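Local coordinates for protein VMB-1 (Vibrio alginolyticus, PDB 6JV4) that is a subclass B1 metallo-beta-lactamase that binds two zinc ions and probably hydrolyses beta-lactam antibiotics to substituted beta-amino acids, at residues H50-P55 / F128-G133; A78-F83 / S105-L110; K98-A103 / S119-S124; A142-D147 / G161-K166. All coordinates share one frame; numbering follows the deposited sequence.

Interaction 1 of 4, residues H50-P55 / F128-G133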
loop_
_atom_site.group_PDB
_atom_site.type_symbol
_atom_site.label_atom_id
_atom_site.label_comp_id
_atom_site.label_asym_id
_atom_site.label_seq_id
_atom_site.Cartn_x
_atom_site.Cartn_y
_atom_site.Cartn_z
ATOM N N HIS A 50 4.486 0.207 12.742
ATOM C CA HIS A 50 5.028 0.361 11.386
ATOM C C HIS A 50 3.898 0.756 10.459
ATOM O O HIS A 50 2.792 0.227 10.627
ATOM C CB HIS A 50 5.658 -0.944 10.952
ATOM C CG HIS A 50 6.710 -1.445 11.880
ATOM N ND1 HIS A 50 8.039 -1.173 11.667
ATOM C CD2 HIS A 50 6.643 -2.235 12.975
ATOM C CE1 HIS A 50 8.754 -1.790 12.609
ATOM N NE2 HIS A 50 7.928 -2.445 13.401
ATOM N N MET A 51 4.151 1.681 9.556
ATOM C CA MET A 51 3.142 2.067 8.535
ATOM C C MET A 51 3.393 1.318 7.239
ATOM O O MET A 51 4.569 1.210 6.800
ATOM C CB MET A 51 3.180 3.569 8.235
ATOM C CG MET A 51 2.779 4.392 9.357
ATOM S SD MET A 51 2.747 6.131 8.739
ATOM C CE MET A 51 2.852 6.924 10.336
ATOM N N ILE A 52 2.314 0.914 6.580
ATOM C CA ILE A 52 2.305 0.457 5.182
ATOM C C ILE A 52 1.496 1.510 4.418
ATOM O O ILE A 52 0.291 1.568 4.655
ATOM C CB ILE A 52 1.743 -0.972 5.061
ATOM C CG1 ILE A 52 2.603 -1.969 5.861
ATOM C CG2 ILE A 52 1.638 -1.346 3.594
ATOM C CD1 ILE A 52 1.994 -3.337 5.892
ATOM N N ASP A 53 2.200 2.339 3.654
ATOM C CA ASP A 53 1.695 3.569 3.005
ATOM C C ASP A 53 1.458 4.641 4.085
ATOM O O ASP A 53 1.138 4.328 5.237
ATOM C CB ASP A 53 0.495 3.330 2.098
ATOM C CG ASP A 53 0.802 2.578 0.803
ATOM O OD1 ASP A 53 2.016 2.214 0.553
ATOM O OD2 ASP A 53 -0.152 2.493 -0.033
ATOM N N THR A 54 1.607 5.888 3.670
ATOM C CA THR A 54 1.167 7.045 4.471
ATOM C C THR A 54 -0.280 7.366 4.111
ATOM O O THR A 54 -0.726 7.176 2.962
ATOM C CB THR A 54 2.136 8.223 4.290
ATOM O OG1 THR A 54 2.235 8.588 2.908
ATOM C CG2 THR A 54 3.522 7.941 4.813
ATOM N N PRO A 55 -1.033 7.922 5.078
ATOM C CA PRO A 55 -2.299 8.566 4.777
ATOM C C PRO A 55 -2.129 9.632 3.680
ATOM O O PRO A 55 -1.036 10.160 3.486
ATOM C CB PRO A 55 -2.677 9.222 6.109
ATOM C CG PRO A 55 -2.074 8.279 7.109
ATOM C CD PRO A 55 -0.709 7.972 6.527
ATOM N N PHE A 128 11.572 -9.127 0.667
ATOM C CA PHE A 128 12.242 -8.350 1.731
ATOM C C PHE A 128 11.431 -8.505 3.014
ATOM O O PHE A 128 10.192 -8.292 3.026
ATOM C CB PHE A 128 12.411 -6.878 1.330
ATOM C CG PHE A 128 13.043 -6.022 2.395
ATOM C CD1 PHE A 128 14.422 -6.020 2.549
ATOM C CD2 PHE A 128 12.307 -5.213 3.239
ATOM C CE1 PHE A 128 15.037 -5.249 3.532
ATOM C CE2 PHE A 128 12.931 -4.407 4.192
ATOM C CZ PHE A 128 14.291 -4.475 4.375
ATOM N N GLU A 129 12.123 -8.846 4.104
ATOM C CA GLU A 129 11.491 -8.915 5.432
ATOM C C GLU A 129 11.427 -7.518 6.014
ATOM O O GLU A 129 12.440 -6.990 6.516
ATOM C CB GLU A 129 12.240 -9.894 6.348
ATOM C CG GLU A 129 11.920 -11.333 6.063
ATOM C CD GLU A 129 10.487 -11.728 6.404
ATOM O OE1 GLU A 129 10.157 -11.980 7.627
ATOM O OE2 GLU A 129 9.705 -11.787 5.450
ATOM N N PHE A 130 10.292 -6.853 5.854
ATOM C CA PHE A 130 10.110 -5.476 6.367
ATOM C C PHE A 130 10.016 -5.489 7.911
ATOM O O PHE A 130 10.554 -4.595 8.588
ATOM C CB PHE A 130 8.894 -4.860 5.682
ATOM C CG PHE A 130 8.447 -3.575 6.312
ATOM C CD1 PHE A 130 9.318 -2.491 6.375
ATOM C CD2 PHE A 130 7.127 -3.393 6.695
ATOM C CE1 PHE A 130 8.904 -1.299 6.946
ATOM C CE2 PHE A 130 6.715 -2.196 7.242
ATOM C CZ PHE A 130 7.596 -1.140 7.356
ATOM N N ILE A 131 9.292 -6.446 8.467
ATOM C CA ILE A 131 9.232 -6.692 9.929
ATOM C C ILE A 131 9.502 -8.184 10.103
ATOM O O ILE A 131 8.716 -9.011 9.629
ATOM C CB ILE A 131 7.890 -6.281 10.571
ATOM C CG1 ILE A 131 7.402 -4.899 10.111
ATOM C CG2 ILE A 131 7.993 -6.377 12.099
ATOM C CD1 ILE A 131 5.952 -4.581 10.459
ATOM N N ASP A 132 10.588 -8.528 10.782
ATOM C CA ASP A 132 11.033 -9.946 10.901
ATOM C C ASP A 132 9.898 -10.822 11.443
ATOM O O ASP A 132 9.441 -10.576 12.558
ATOM C CB ASP A 132 12.298 -10.040 11.763
ATOM C CG ASP A 132 13.538 -9.516 11.048
ATOM O OD1 ASP A 132 13.538 -9.468 9.779
ATOM O OD2 ASP A 132 14.517 -9.170 11.748
ATOM N N GLY A 133 9.453 -11.791 10.638
ATOM C CA GLY A 133 8.414 -12.781 10.988
ATOM C C GLY A 133 6.997 -12.225 10.903
ATOM O O GLY A 133 6.049 -12.948 11.314
#
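The imidazole of H50 carries this contact. One of its faces is covered by I131, whose CD1 lies 3.8 Å from the centroid of the H50 ring in a CH-pi contact. The closest pair is H50 CD2 and I131 CD1, 3.5 Å apart. I131 CG1 also stands over this face, near the ring centre. An edge of the same imidazole is turned toward the face of F130. The two rings form an offset edge-to-face pair, with planes at 75° and centroids 5.7 Å apart. H50 and I131 meet tip to tip. H50 CG and I131 CG1 each lie beside their own backbone N, anti to the carbonyl carbon. F130 differs: CG is anti to the backbone N (chi1 169°). This sends the ring tip across the strand, where CZ lies 3.9 Å from M51 O. I52 adds an apolar touch, CG1 to F130 CE2 at 4.3 Å. H50 ND1 is hydrogen-bonded to S77 OG on the neighbouring strand 74-79. Beyond the contact, G133 N donates to E129 OE1 over 3.1 Å and ties the corner together. The chain bends at F130. F130 and I131 both face A135 in a classic beta bulge, so two consecutive side chains point at strand 48-52. The contact is buried packing between the two beta-sheets of the alpha-beta/beta-alpha sandwich, the fold of the metallo-beta-lactamase superfamily.

Interaction 2 of 4, residues A78-F83 / S105-L110. With ZN (zinc ion), chain E.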
loop_
_atom_site.group_PDB
_atom_site.type_symbol
_atom_site.label_atom_id
_atom_site.label_comp_id
_atom_site.label_asym_id
_atom_site.label_seq_id
_atom_site.Cartn_x
_atom_site.Cartn_y
_atom_site.Cartn_z
ATOM N N ALA A 78 8.279 2.936 8.103
ATOM C CA ALA A 78 7.177 2.866 7.134
ATOM C C ALA A 78 7.735 2.266 5.857
ATOM O O ALA A 78 8.913 2.536 5.499
ATOM C CB ALA A 78 6.608 4.224 6.884
ATOM N N VAL A 79 6.891 1.540 5.132
ATOM C CA VAL A 79 7.197 1.094 3.760
ATOM C C VAL A 79 6.148 1.711 2.839
ATOM O O VAL A 79 4.958 1.818 3.233
ATOM C CB VAL A 79 7.233 -0.437 3.610
ATOM C CG1 VAL A 79 5.896 -1.093 3.941
ATOM C CG2 VAL A 79 7.707 -0.854 2.227
ATOM N N VAL A 80 6.574 2.194 1.687
ATOM C CA VAL A 80 5.643 2.796 0.694
ATOM C C VAL A 80 5.542 1.844 -0.487
ATOM O O VAL A 80 6.579 1.268 -0.889
ATOM C CB VAL A 80 6.065 4.219 0.272
ATOM C CG1 VAL A 80 6.191 5.120 1.489
ATOM C CG2 VAL A 80 7.316 4.247 -0.550
ATOM N N THR A 81 4.334 1.608 -0.970
ATOM C CA THR A 81 4.091 0.486 -1.902
ATOM C C THR A 81 4.141 0.944 -3.347
ATOM O O THR A 81 4.142 0.033 -4.213
ATOM C CB THR A 81 2.850 -0.307 -1.509
ATOM O OG1 THR A 81 1.691 0.519 -1.544
ATOM C CG2 THR A 81 3.065 -0.953 -0.152
ATOM N N HIS A 82 4.098 2.247 -3.621
ATOM C CA HIS A 82 4.451 2.753 -4.965
ATOM C C HIS A 82 4.709 4.248 -4.904
ATOM O O HIS A 82 4.590 4.804 -3.827
ATOM C CB HIS A 82 3.464 2.379 -6.054
ATOM C CG HIS A 82 2.154 3.063 -6.060
ATOM N ND1 HIS A 82 1.200 2.797 -5.123
ATOM C CD2 HIS A 82 1.601 3.930 -6.947
ATOM C CE1 HIS A 82 0.091 3.470 -5.425
ATOM N NE2 HIS A 82 0.339 4.218 -6.514
ATOM N N PHE A 83 5.207 4.812 -6.001
ATOM C CA PHE A 83 5.772 6.184 -5.959
ATOM C C PHE A 83 4.679 7.254 -5.942
ATOM O O PHE A 83 5.042 8.424 -5.676
ATOM C CB PHE A 83 6.746 6.412 -7.117
ATOM C CG PHE A 83 6.121 6.687 -8.451
ATOM C CD1 PHE A 83 5.614 5.655 -9.212
ATOM C CD2 PHE A 83 6.058 7.989 -8.959
ATOM C CE1 PHE A 83 5.074 5.890 -10.471
ATOM C CE2 PHE A 83 5.504 8.209 -10.209
ATOM C CZ PHE A 83 5.068 7.169 -10.977
ATOM N N SER A 105 14.253 0.053 -4.992
ATOM C CA SER A 105 15.116 0.765 -5.966
ATOM C C SER A 105 14.276 1.338 -7.105
ATOM O O SER A 105 14.615 2.430 -7.628
ATOM C CB SER A 105 16.220 -0.156 -6.473
ATOM O OG SER A 105 15.710 -1.334 -7.077
ATOM N N LEU A 106 13.274 0.614 -7.567
ATOM C CA LEU A 106 12.402 1.122 -8.640
ATOM C C LEU A 106 11.545 2.273 -8.114
ATOM O O LEU A 106 11.346 3.277 -8.867
ATOM C CB LEU A 106 11.493 0.016 -9.187
ATOM C CG LEU A 106 12.124 -1.100 -10.008
ATOM C CD1 LEU A 106 11.070 -2.132 -10.393
ATOM C CD2 LEU A 106 12.809 -0.504 -11.253
ATOM N N THR A 107 10.977 2.161 -6.925
ATOM C CA THR A 107 10.171 3.272 -6.394
ATOM C C THR A 107 11.076 4.527 -6.304
ATOM O O THR A 107 10.644 5.650 -6.663
ATOM C CB THR A 107 9.498 2.895 -5.073
ATOM O OG1 THR A 107 8.584 1.828 -5.333
ATOM C CG2 THR A 107 8.828 4.090 -4.445
ATOM N N ASN A 108 12.285 4.380 -5.753
ATOM C CA ASN A 108 13.167 5.548 -5.531
ATOM C C ASN A 108 13.600 6.130 -6.879
ATOM O O ASN A 108 13.649 7.372 -7.000
ATOM C CB ASN A 108 14.356 5.205 -4.644
ATOM C CG ASN A 108 13.950 5.141 -3.185
ATOM O OD1 ASN A 108 13.038 5.853 -2.723
ATOM N ND2 ASN A 108 14.640 4.274 -2.445
ATOM N N LYS A 109 13.795 5.288 -7.899
ATOM C CA LYS A 109 14.035 5.772 -9.287
ATOM C C LYS A 109 12.909 6.735 -9.670
ATOM O O LYS A 109 13.211 7.842 -10.228
ATOM C CB LYS A 109 14.153 4.632 -10.290
ATOM C CG LYS A 109 14.228 5.105 -11.745
ATOM C CD LYS A 109 14.292 4.003 -12.722
ATOM C CE LYS A 109 12.971 3.289 -12.948
ATOM N NZ LYS A 109 13.120 2.199 -13.942
ATOM N N LEU A 110 11.668 6.325 -9.458
ATOM C CA LEU A 110 10.496 7.102 -9.935
ATOM C C LEU A 110 10.244 8.313 -9.039
ATOM O O LEU A 110 9.880 9.379 -9.592
ATOM C CB LEU A 110 9.296 6.176 -10.068
ATOM C CG LEU A 110 9.506 5.107 -11.135
ATOM C CD1 LEU A 110 8.369 4.109 -11.182
ATOM C CD2 LEU A 110 9.678 5.750 -12.491
HETATM ZN ZN ZN E . -1.044 5.018 -7.915
HETATM O O HOH W 1 8.580 0.559 -2.846
#
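F83 holds its CG between the backbone N and the carbonyl carbon, the crowded position (chi1 78°), and this turns the ring onto helix 105-113. L110 has CG anti to its carbonyl carbon (chi1 -64°). Its CB then lies over one face of the F83 ring, 3.8 Å from the centroid in a CH-pi contact, while CD1 reaches along the rim to F83 CD1 at 3.7 Å. The two side chains cross obliquely. T107 has CG2 anti to its backbone N. This methyl fills the angle between V80 CG2, at 4.2 Å from T107 CG2, and the backbone of H82 and F83. The hydroxyl of T107 points elsewhere: OG1 is hydrogen-bonded to D147 OD2. It also accepts from a water that donates to V80 O, 2.9 Å from the water oxygen, so one water bridges V80 and the helix. H82 takes the crowded position as well (chi1 73°), but its ring leads off the other way. Its NE2 binds a zinc ion at 2.1 Å, and H84 and H144 bind the same metal. The helix thus packs behind the metal-binding loop through the residue next to a ligand. H82, H84 and D86 make up the HXHXD zinc-binding motif of metallo-beta-lactamases, and F83 is its first X.

Interaction 3 of 4, residues K98-A103 / S119-S124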
loop_
_atom_site.group_PDB
_atom_site.type_symbol
_atom_site.label_atom_id
_atom_site.label_comp_id
_atom_site.label_asym_id
_atom_site.label_seq_id
_atom_site.Cartn_x
_atom_site.Cartn_y
_atom_site.Cartn_z
ATOM N N LYS A 98 12.846 11.375 11.557
ATOM C CA LYS A 98 13.804 10.253 11.676
ATOM C C LYS A 98 13.051 8.931 11.869
ATOM O O LYS A 98 13.527 8.048 12.596
ATOM C CB LYS A 98 14.815 10.571 12.791
ATOM C CG LYS A 98 15.433 11.955 12.634
ATOM C CD LYS A 98 16.919 11.990 12.888
ATOM C CE LYS A 98 17.489 13.387 12.731
ATOM N NZ LYS A 98 18.078 13.865 14.003
ATOM N N ILE A 99 11.906 8.777 11.203
ATOM C CA ILE A 99 11.203 7.474 11.085
ATOM C C ILE A 99 11.739 6.832 9.804
ATOM O O ILE A 99 11.698 7.512 8.777
ATOM C CB ILE A 99 9.682 7.693 11.048
ATOM C CG1 ILE A 99 9.169 8.334 12.330
ATOM C CG2 ILE A 99 8.954 6.383 10.745
ATOM C CD1 ILE A 99 7.771 8.881 12.208
ATOM N N LYS A 100 12.325 5.641 9.866
ATOM C CA LYS A 100 12.943 5.015 8.675
ATOM C C LYS A 100 11.838 4.792 7.630
ATOM O O LYS A 100 10.728 4.408 8.012
ATOM C CB LYS A 100 13.596 3.663 8.960
ATOM C CG LYS A 100 14.724 3.681 9.987
ATOM C CD LYS A 100 15.622 2.454 9.925
ATOM C CE LYS A 100 16.895 2.646 10.737
ATOM N NZ LYS A 100 18.092 2.366 9.911
ATOM N N THR A 101 12.137 5.143 6.402
ATOM C CA THR A 101 11.240 4.912 5.254
ATOM C C THR A 101 11.888 3.906 4.338
ATOM O O THR A 101 13.067 4.045 3.984
ATOM C CB THR A 101 10.870 6.219 4.558
ATOM O OG1 THR A 101 12.065 6.915 4.186
ATOM C CG2 THR A 101 10.000 7.107 5.414
ATOM N N TYR A 102 11.095 2.954 3.873
ATOM C CA TYR A 102 11.593 1.901 2.980
ATOM C C TYR A 102 10.863 1.970 1.651
ATOM O O TYR A 102 9.655 2.164 1.651
ATOM C CB TYR A 102 11.314 0.525 3.564
ATOM C CG TYR A 102 12.228 0.154 4.705
ATOM C CD1 TYR A 102 13.378 -0.586 4.473
ATOM C CD2 TYR A 102 11.993 0.633 5.965
ATOM C CE1 TYR A 102 14.247 -0.893 5.511
ATOM C CE2 TYR A 102 12.846 0.330 7.017
ATOM C CZ TYR A 102 13.960 -0.455 6.785
ATOM O OH TYR A 102 14.759 -0.755 7.841
ATOM N N ALA A 103 11.614 1.869 0.569
ATOM C CA ALA A 103 11.059 1.831 -0.797
ATOM C C ALA A 103 11.988 0.978 -1.624
ATOM O O ALA A 103 13.211 0.969 -1.331
ATOM C CB ALA A 103 10.897 3.215 -1.384
ATOM N N SER A 119 13.307 7.444 -0.177
ATOM C CA SER A 119 13.263 6.762 1.138
ATOM C C SER A 119 14.648 6.815 1.783
ATOM O O SER A 119 15.688 6.946 1.074
ATOM C CB SER A 119 12.777 5.340 0.969
ATOM O OG SER A 119 13.779 4.521 0.384
ATOM N N SER A 120 14.675 6.643 3.094
ATOM C CA SER A 120 15.958 6.572 3.845
ATOM C C SER A 120 16.648 5.232 3.565
ATOM O O SER A 120 17.879 5.133 3.616
ATOM C CB SER A 120 15.716 6.821 5.302
ATOM O OG SER A 120 14.958 5.793 5.938
ATOM N N ASP A 121 15.869 4.166 3.398
ATOM C CA ASP A 121 16.339 2.782 3.313
ATOM C C ASP A 121 15.794 2.161 2.019
ATOM O O ASP A 121 14.606 2.362 1.742
ATOM C CB ASP A 121 15.888 2.001 4.544
ATOM C CG ASP A 121 16.645 2.502 5.773
ATOM O OD1 ASP A 121 16.321 3.565 6.264
ATOM O OD2 ASP A 121 17.640 1.882 6.093
ATOM N N GLU A 122 16.679 1.561 1.218
ATOM C CA GLU A 122 16.271 1.058 -0.117
ATOM C C GLU A 122 16.151 -0.455 -0.077
ATOM O O GLU A 122 17.096 -1.160 0.407
ATOM C CB GLU A 122 17.249 1.517 -1.191
ATOM C CG GLU A 122 16.788 1.184 -2.591
ATOM C CD GLU A 122 17.465 2.067 -3.644
ATOM O OE1 GLU A 122 16.964 3.164 -3.950
ATOM O OE2 GLU A 122 18.526 1.644 -4.122
ATOM N N ILE A 123 15.047 -0.971 -0.583
ATOM C CA ILE A 123 14.885 -2.430 -0.741
ATOM C C ILE A 123 15.501 -2.814 -2.077
ATOM O O ILE A 123 15.052 -2.288 -3.115
ATOM C CB ILE A 123 13.406 -2.794 -0.642
ATOM C CG1 ILE A 123 12.873 -2.448 0.733
ATOM C CG2 ILE A 123 13.148 -4.230 -1.057
ATOM C CD1 ILE A 123 11.338 -2.498 0.813
ATOM N N SER A 124 16.465 -3.732 -2.063
ATOM C CA SER A 124 17.237 -4.040 -3.282
ATOM C C SER A 124 17.033 -5.504 -3.677
ATOM O O SER A 124 17.911 -6.099 -4.331
ATOM C CB SER A 124 18.699 -3.669 -3.061
ATOM O OG SER A 124 19.168 -4.344 -1.917
#
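Strands 100-104 and 121-123 are the two strands of a beta-alpha-beta unit whose crossover is helix 105-113. They run parallel, and 121-123 is the outermost strand on this side of its sheet. The backbone ladder has three rungs. D121 N donates to T101 O at 2.9 Å, nearly along the C=O axis. A103 N donates to D121 O at a longer 3.3 Å. I123 N donates to A103 O at 2.8 Å, from above the carbonyl plane. D121 O is gripped twice, because S119 OG also donates to it. Before the ladder starts, side chains replace the main chain. T101 N donates to S120 OG at 2.9 Å, and S120 N donates to T101 OG1 at 2.8 Å. T101 OG1 is also hydrogen-bonded to N95 OD1, which ties this strand entry to helix 91-96. S120 OG in turn donates to D121 OD1, using the anti lone pair. Within this seven-stranded sheet, Y102 and D121 are bridge partners on one face, and A103 and E122 on the other. The side chains of Y102 and D121 run side by side. D121 CB lies over the tyrosine ring, 3.7 Å from its centroid and 21° off the normal, in a CH-pi contact. K100 crosses D121 obliquely. The salt bridge between K100 NZ and D121 OD2 is long, at 3.9 Å. On the A103 face, S119 OG approaches A103 CB to 3.6 Å.

Interaction 4 of 4, residues A142-D147 / G161-K166. With ZN (zinc ion), chain E; ZN (zinc ion), chain F.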
loop_
_atom_site.group_PDB
_atom_site.type_symbol
_atom_site.label_atom_id
_atom_site.label_comp_id
_atom_site.label_asym_id
_atom_site.label_seq_id
_atom_site.Cartn_x
_atom_site.Cartn_y
_atom_site.Cartn_z
ATOM N N ALA A 142 5.367 -5.285 -12.906
ATOM C CA ALA A 142 4.567 -4.063 -13.169
ATOM C C ALA A 142 3.067 -4.344 -13.180
ATOM O O ALA A 142 2.622 -5.470 -13.583
ATOM C CB ALA A 142 5.061 -3.488 -14.465
ATOM N N GLY A 143 2.281 -3.341 -12.815
ATOM C CA GLY A 143 0.818 -3.383 -12.980
ATOM C C GLY A 143 0.272 -1.982 -12.978
ATOM O O GLY A 143 0.368 -1.275 -13.996
ATOM N N HIS A 144 -0.256 -1.570 -11.854
ATOM C CA HIS A 144 -0.720 -0.179 -11.654
ATOM C C HIS A 144 0.421 0.802 -11.957
ATOM O O HIS A 144 0.172 1.873 -12.582
ATOM C CB HIS A 144 -1.252 -0.039 -10.251
ATOM C CG HIS A 144 -1.509 1.378 -9.879
ATOM N ND1 HIS A 144 -2.550 2.092 -10.434
ATOM C CD2 HIS A 144 -0.845 2.230 -9.072
ATOM C CE1 HIS A 144 -2.538 3.304 -9.895
ATOM N NE2 HIS A 144 -1.538 3.420 -9.065
ATOM N N THR A 145 1.620 0.472 -11.500
ATOM C CA THR A 145 2.843 1.202 -11.817
ATOM C C THR A 145 3.950 0.165 -12.044
ATOM O O THR A 145 3.786 -1.014 -11.731
ATOM C CB THR A 145 3.243 2.217 -10.743
ATOM O OG1 THR A 145 3.374 1.456 -9.540
ATOM C CG2 THR A 145 2.262 3.348 -10.553
ATOM N N GLU A 146 5.068 0.643 -12.539
ATOM C CA GLU A 146 6.257 -0.196 -12.769
ATOM C C GLU A 146 6.719 -0.775 -11.431
ATOM O O GLU A 146 7.253 -1.913 -11.427
ATOM C CB GLU A 146 7.327 0.730 -13.360
ATOM C CG GLU A 146 8.667 0.115 -13.543
ATOM C CD GLU A 146 9.751 1.097 -14.021
ATOM O OE1 GLU A 146 9.444 2.290 -14.312
ATOM O OE2 GLU A 146 10.879 0.637 -14.195
ATOM N N ASP A 147 6.636 0.044 -10.360
ATOM C CA ASP A 147 7.309 -0.210 -9.065
ATOM C C ASP A 147 6.420 -0.880 -8.016
ATOM O O ASP A 147 6.947 -1.213 -6.944
ATOM C CB ASP A 147 7.878 1.086 -8.490
ATOM C CG ASP A 147 6.798 2.106 -8.184
ATOM O OD1 ASP A 147 5.884 2.225 -9.000
ATOM O OD2 ASP A 147 6.906 2.749 -7.143
ATOM N N GLY A 161 -2.519 -5.264 -0.880
ATOM C CA GLY A 161 -2.351 -5.204 -2.333
ATOM C C GLY A 161 -1.962 -3.825 -2.839
ATOM O O GLY A 161 -1.271 -3.703 -3.866
ATOM N N GLY A 162 -2.329 -2.792 -2.102
ATOM C CA GLY A 162 -2.110 -1.424 -2.554
ATOM C C GLY A 162 -2.781 -1.180 -3.882
ATOM O O GLY A 162 -3.771 -1.889 -4.238
ATOM N N CYS A 163 -2.289 -0.229 -4.656
ATOM C CA CYS A 163 -3.003 0.147 -5.892
ATOM C C CYS A 163 -2.853 -0.870 -7.016
ATOM O O CYS A 163 -3.556 -0.744 -8.013
ATOM C CB CYS A 163 -2.633 1.550 -6.308
ATOM S SG CYS A 163 -3.256 2.704 -5.050
ATOM N N PHE A 164 -1.993 -1.883 -6.849
ATOM C CA PHE A 164 -1.911 -3.054 -7.729
ATOM C C PHE A 164 -3.192 -3.879 -7.673
ATOM O O PHE A 164 -3.416 -4.685 -8.654
ATOM C CB PHE A 164 -0.737 -3.886 -7.237
ATOM C CG PHE A 164 -0.409 -5.132 -8.013
ATOM C CD1 PHE A 164 0.171 -5.041 -9.267
ATOM C CD2 PHE A 164 -0.630 -6.381 -7.452
ATOM C CE1 PHE A 164 0.513 -6.178 -9.972
ATOM C CE2 PHE A 164 -0.354 -7.517 -8.198
ATOM C CZ PHE A 164 0.255 -7.419 -9.433
ATOM N N VAL A 165 -3.964 -3.779 -6.595
ATOM C CA VAL A 165 -5.232 -4.563 -6.458
ATOM C C VAL A 165 -6.416 -3.590 -6.438
ATOM O O VAL A 165 -6.435 -2.645 -5.631
ATOM C CB VAL A 165 -5.225 -5.477 -5.226
ATOM C CG1 VAL A 165 -6.526 -6.247 -5.078
ATOM C CG2 VAL A 165 -4.002 -6.391 -5.263
ATOM N N LYS A 166 -7.390 -3.846 -7.317
ATOM C CA LYS A 166 -8.640 -3.054 -7.344
ATOM C C LYS A 166 -9.662 -3.720 -6.419
ATOM O O LYS A 166 -9.569 -4.913 -6.122
ATOM C CB LYS A 166 -9.191 -2.994 -8.776
ATOM C CG LYS A 166 -8.213 -2.500 -9.829
ATOM C CD LYS A 166 -7.612 -1.134 -9.512
ATOM C CE LYS A 166 -8.586 0.020 -9.563
ATOM N NZ LYS A 166 -7.875 1.320 -9.403
HETATM ZN ZN ZN E . -1.044 5.018 -7.915
HETATM ZN ZN ZN F . -4.060 4.761 -5.847
#
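C163 lies against one face of the H144 imidazole, and F164 passes beside the backbone that leads into H144. The C163 CB is 3.6 Å from the centroid of the H144 ring and only 23° off its normal, a CH-pi contact displaced toward the CD2-NE2 rim. From CB the sulfur leads away from the ring, toward the second zinc. H144 NE2 binds one zinc at 2.0 Å, and C163 SG binds the other at 2.4 Å. H144 CG is anti to its backbone N (chi1 169°), which carries the ring across to C163. H144 CB comes to 3.3 Å from C163 O. F164 turns a ring edge to the glycine, with CE1 4.1 Å from G143 CA. G143 has no side chain in the way. Two overlapping turns present the cysteine, a type II' from G161 to F164 and a type I from G162 to V165. On the other segment T145 OG1 donates to D147 OD1 from above the carboxylate plane. K166 NZ, hydrogen-bonded to L173 O, lies 5.5 Å from H144 ND1 and may add to the positive field of the site. H82 and H84 complete the three-histidine site and D86 and H205 the Asp-Cys-His site, the dizinc centre of subclass B1 metallo-beta-lactamases.

Interactions 1, 2 and 3 follow one sheet outward, as strands 48-52, 74-79, 100-104 and 121-123 are successive neighbours. D53 N bonds to V79 O at 2.8 Å, and A78 O to Y102 N at 2.8 Å. F130 of interaction 1 also packs on Y102 of interaction 3, CE1 to CD2 at 3.8 Å. Interaction 2 is the bridge to the active site. Its H82 and the H144 of interaction 4 bind the same zinc. T107 OG1 meets D147 OD2 at 2.6 Å, and a salt bridge joins K109 NZ to E146 OE2 at 2.7 Å. Interactions 1 and 3 stand back from the metals. The I52 side chain is about 13 Å and the A103 side chain about 14 Å from a zinc ion.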